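PDB 1JI0: ABC transporter from Thermotoga maritima, which binds ATP and probably hydrolyses it to power the transport of branched-chain amino acids across the membrane. Local coordinates for residues T47-I52 with L160-E165. Residues are numbered along the deposited sequence; the frame is centred on the assembly and turned at random.
Sequences TTLSAI and LLMMDE. With ATP (adenosine-5'-triphosphate), chain B.
Methyl CD1 of L49 lies over one face of the D164 carboxylate, 4.0 Å from CG, and also 3.7 Å from CB of the same residue. The oxygens point on toward the gamma-phosphate, OD2 accepting a hydrogen bond from the hydroxyl of T46 and OD1 standing 3.4 Å from ATP O2G, a distance too long to count as a bond. CG of D164 is anti to the backbone N (chi1 -166°), which swings the carboxylate off the strand toward the gamma-phosphate. The other methyl of L49, CD2, packs on the selenomethionine M162, 4.1 Å from SE, and I52 CG2 reaches the same selenium at 3.6 Å; M162 CE is placed doubtfully. Helix 45-52 begins within the P-loop (Walker A) of this ABC ATPase, at K45 and T46, and strand 160-164 ends in D164, consistent with the Walker B aspartate; the axes of the two segments, 9.6 Å apart at closest approach, run in roughly opposed directions (146°). No hydrogen bond joins them. L85 of strand 83-86 and V195 of strand 192-196 also touch L49. An alanine in place of L49 would probably leave a gap between helix and sheet, with M162 and the face of D164 without the leucine methyls against them. On the helix, T47 OG1 donates a 2.7 Å hydrogen bond to ATP O2A.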
loop_
_atom_site.group_PDB
_atom_site.type_symbol
_atom_site.label_atom_id
_atom_site.label_comp_id
_atom_site.label_asym_id
_atom_site.label_seq_id
_atom_site.Cartn_x
_atom_site.Cartn_y
_atom_site.Cartn_z
ATOM N N THR A 47 2.763 0.944 11.488
ATOM C CA THR A 47 2.044 0.250 12.542
ATOM C C THR A 47 0.588 0.083 12.109
ATOM O O THR A 47 0.002 -0.981 12.293
ATOM C CB THR A 47 2.119 1.030 13.870
ATOM O OG1 THR A 47 3.487 1.128 14.282
ATOM C CG2 THR A 47 1.328 0.313 14.969
ATOM N N THR A 48 0.014 1.124 11.510
ATOM C CA THR A 48 -1.369 1.047 11.055
ATOM C C THR A 48 -1.544 -0.087 10.058
ATOM O O THR A 48 -2.462 -0.897 10.197
ATOM C CB THR A 48 -1.829 2.373 10.416
ATOM O OG1 THR A 48 -1.785 3.405 11.407
ATOM C CG2 THR A 48 -3.255 2.254 9.880
ATOM N N LEU A 49 -0.657 -0.159 9.068
ATOM C CA LEU A 49 -0.732 -1.211 8.058
ATOM C C LEU A 49 -0.483 -2.585 8.673
ATOM O O LEU A 49 -1.091 -3.580 8.261
ATOM C CB LEU A 49 0.296 -0.985 6.946
ATOM C CG LEU A 49 0.219 0.265 6.071
ATOM C CD1 LEU A 49 1.264 0.160 4.977
ATOM C CD2 LEU A 49 -1.156 0.400 5.446
ATOM N N SER A 50 0.429 -2.640 9.642
ATOM C CA SER A 50 0.751 -3.897 10.308
ATOM C C SER A 50 -0.460 -4.398 11.076
ATOM O O SER A 50 -0.770 -5.585 11.039
ATOM C CB SER A 50 1.933 -3.715 11.265
ATOM O OG SER A 50 3.142 -3.521 10.541
ATOM N N ALA A 51 -1.139 -3.491 11.773
ATOM C CA ALA A 51 -2.321 -3.862 12.537
ATOM C C ALA A 51 -3.353 -4.439 11.571
ATOM O O ALA A 51 -3.885 -5.530 11.789
ATOM C CB ALA A 51 -2.879 -2.650 13.258
ATOM N N ILE A 52 -3.617 -3.714 10.488
ATOM C CA ILE A 52 -4.584 -4.162 9.492
ATOM C C ILE A 52 -4.237 -5.555 8.980
ATOM O O ILE A 52 -5.123 -6.396 8.802
ATOM C CB ILE A 52 -4.650 -3.181 8.290
ATOM C CG1 ILE A 52 -5.253 -1.843 8.736
ATOM C CG2 ILE A 52 -5.483 -3.788 7.172
ATOM C CD1 ILE A 52 -5.100 -0.716 7.712
ATOM N N LEU A 160 -7.477 -5.589 -1.957
ATOM C CA LEU A 160 -6.996 -4.364 -1.333
ATOM C C LEU A 160 -5.474 -4.384 -1.417
ATOM O O LEU A 160 -4.826 -5.278 -0.860
ATOM C CB LEU A 160 -7.422 -4.303 0.133
ATOM C CG LEU A 160 -7.429 -2.962 0.885
ATOM C CD1 LEU A 160 -6.684 -3.134 2.182
ATOM C CD2 LEU A 160 -6.815 -1.838 0.059
ATOM N N LEU A 161 -4.901 -3.415 -2.123
ATOM C CA LEU A 161 -3.444 -3.348 -2.246
ATOM C C LEU A 161 -2.909 -2.277 -1.301
ATOM O O LEU A 161 -3.236 -1.091 -1.445
ATOM C CB LEU A 161 -3.041 -3.026 -3.689
ATOM C CG LEU A 161 -1.554 -2.793 -4.001
ATOM C CD1 LEU A 161 -0.745 -4.045 -3.687
ATOM C CD2 LEU A 161 -1.386 -2.423 -5.478
HETATM N N MSE A 162 -2.109 -2.696 -0.322
HETATM C CA MSE A 162 -1.520 -1.771 0.641
HETATM C C MSE A 162 -0.039 -1.637 0.310
HETATM O O MSE A 162 0.619 -2.626 -0.022
HETATM C CB MSE A 162 -1.698 -2.290 2.071
HETATM C CG MSE A 162 -3.158 -2.564 2.445
HETATM SE SE MSE A 162 -3.470 -2.778 4.330
HETATM C CE MSE A 162 -3.830 -0.959 4.786
HETATM N N MSE A 163 0.480 -0.414 0.391
HETATM C CA MSE A 163 1.878 -0.159 0.068
HETATM C C MSE A 163 2.491 0.781 1.100
HETATM O O MSE A 163 1.937 1.845 1.391
HETATM C CB MSE A 163 1.980 0.457 -1.330
HETATM C CG MSE A 163 1.277 -0.336 -2.423
HETATM SE SE MSE A 163 1.425 0.518 -4.181
HETATM C CE MSE A 163 -0.433 0.695 -4.601
ATOM N N ASP A 164 3.630 0.384 1.655
ATOM C CA ASP A 164 4.304 1.187 2.667
ATOM C C ASP A 164 5.517 1.868 2.051
ATOM O O ASP A 164 6.513 1.216 1.717
ATOM C CB ASP A 164 4.735 0.307 3.854
ATOM C CG ASP A 164 5.131 1.121 5.078
ATOM O OD1 ASP A 164 5.149 2.368 5.009
ATOM O OD2 ASP A 164 5.427 0.517 6.126
ATOM N N GLU A 165 5.407 3.186 1.898
ATOM C CA GLU A 165 6.450 4.029 1.329
ATOM C C GLU A 165 7.081 3.445 0.076
ATOM O O GLU A 165 8.278 3.185 0.039
ATOM C CB GLU A 165 7.522 4.303 2.377
ATOM C CG GLU A 165 6.927 4.739 3.694
ATOM C CD GLU A 165 7.691 5.862 4.324
ATOM O OE1 GLU A 165 8.056 6.803 3.589
ATOM O OE2 GLU A 165 7.926 5.813 5.550
HETATM P PG ATP B . 7.820 3.727 8.616
HETATM O O1G ATP B . 9.094 4.221 8.064
HETATM O O2G ATP B . 6.673 3.787 7.684
HETATM O O3G ATP B . 7.975 2.456 9.411
HETATM P PB ATP B . 6.031 5.078 10.522
HETATM O O1B ATP B . 5.825 6.542 10.761
HETATM O O2B ATP B . 4.978 4.333 9.855
HETATM O O3B ATP B . 7.413 4.875 9.680
HETATM P PA ATP B . 5.970 3.258 12.826
HETATM O O1A ATP B . 6.336 1.984 12.192
HETATM O O2A ATP B . 4.580 3.410 13.330
HETATM O O3A ATP B . 6.421 4.474 11.890
HETATM O "O5'" ATP B . 6.974 3.508 13.997
HETATM C "C5'" ATP B . 6.906 4.697 14.790
HETATM C "C4'" ATP B . 6.370 4.430 16.150
HETATM O "O4'" ATP B . 7.339 3.587 16.836
HETATM C "C3'" ATP B . 6.275 5.681 16.986
HETATM O "O3'" ATP B . 4.983 5.739 17.622
HETATM C "C2'" ATP B . 7.411 5.549 17.960
HETATM O "O2'" ATP B . 7.185 6.188 19.212
HETATM C "C1'" ATP B . 7.440 4.029 18.191
HETATM N N9 ATP B . 8.695 3.458 18.811
HETATM C C8 ATP B . 9.322 2.264 18.512
HETATM N N7 ATP B . 10.392 2.004 19.210
HETATM C C5 ATP B . 10.491 3.107 20.044
HETATM C C6 ATP B . 11.429 3.464 21.062
HETATM N N6 ATP B . 12.443 2.668 21.358
HETATM N N1 ATP B . 11.266 4.640 21.729
HETATM C C2 ATP B . 10.233 5.435 21.418
HETATM N N3 ATP B . 9.278 5.221 20.486
HETATM C C4 ATP B . 9.470 4.011 19.820
#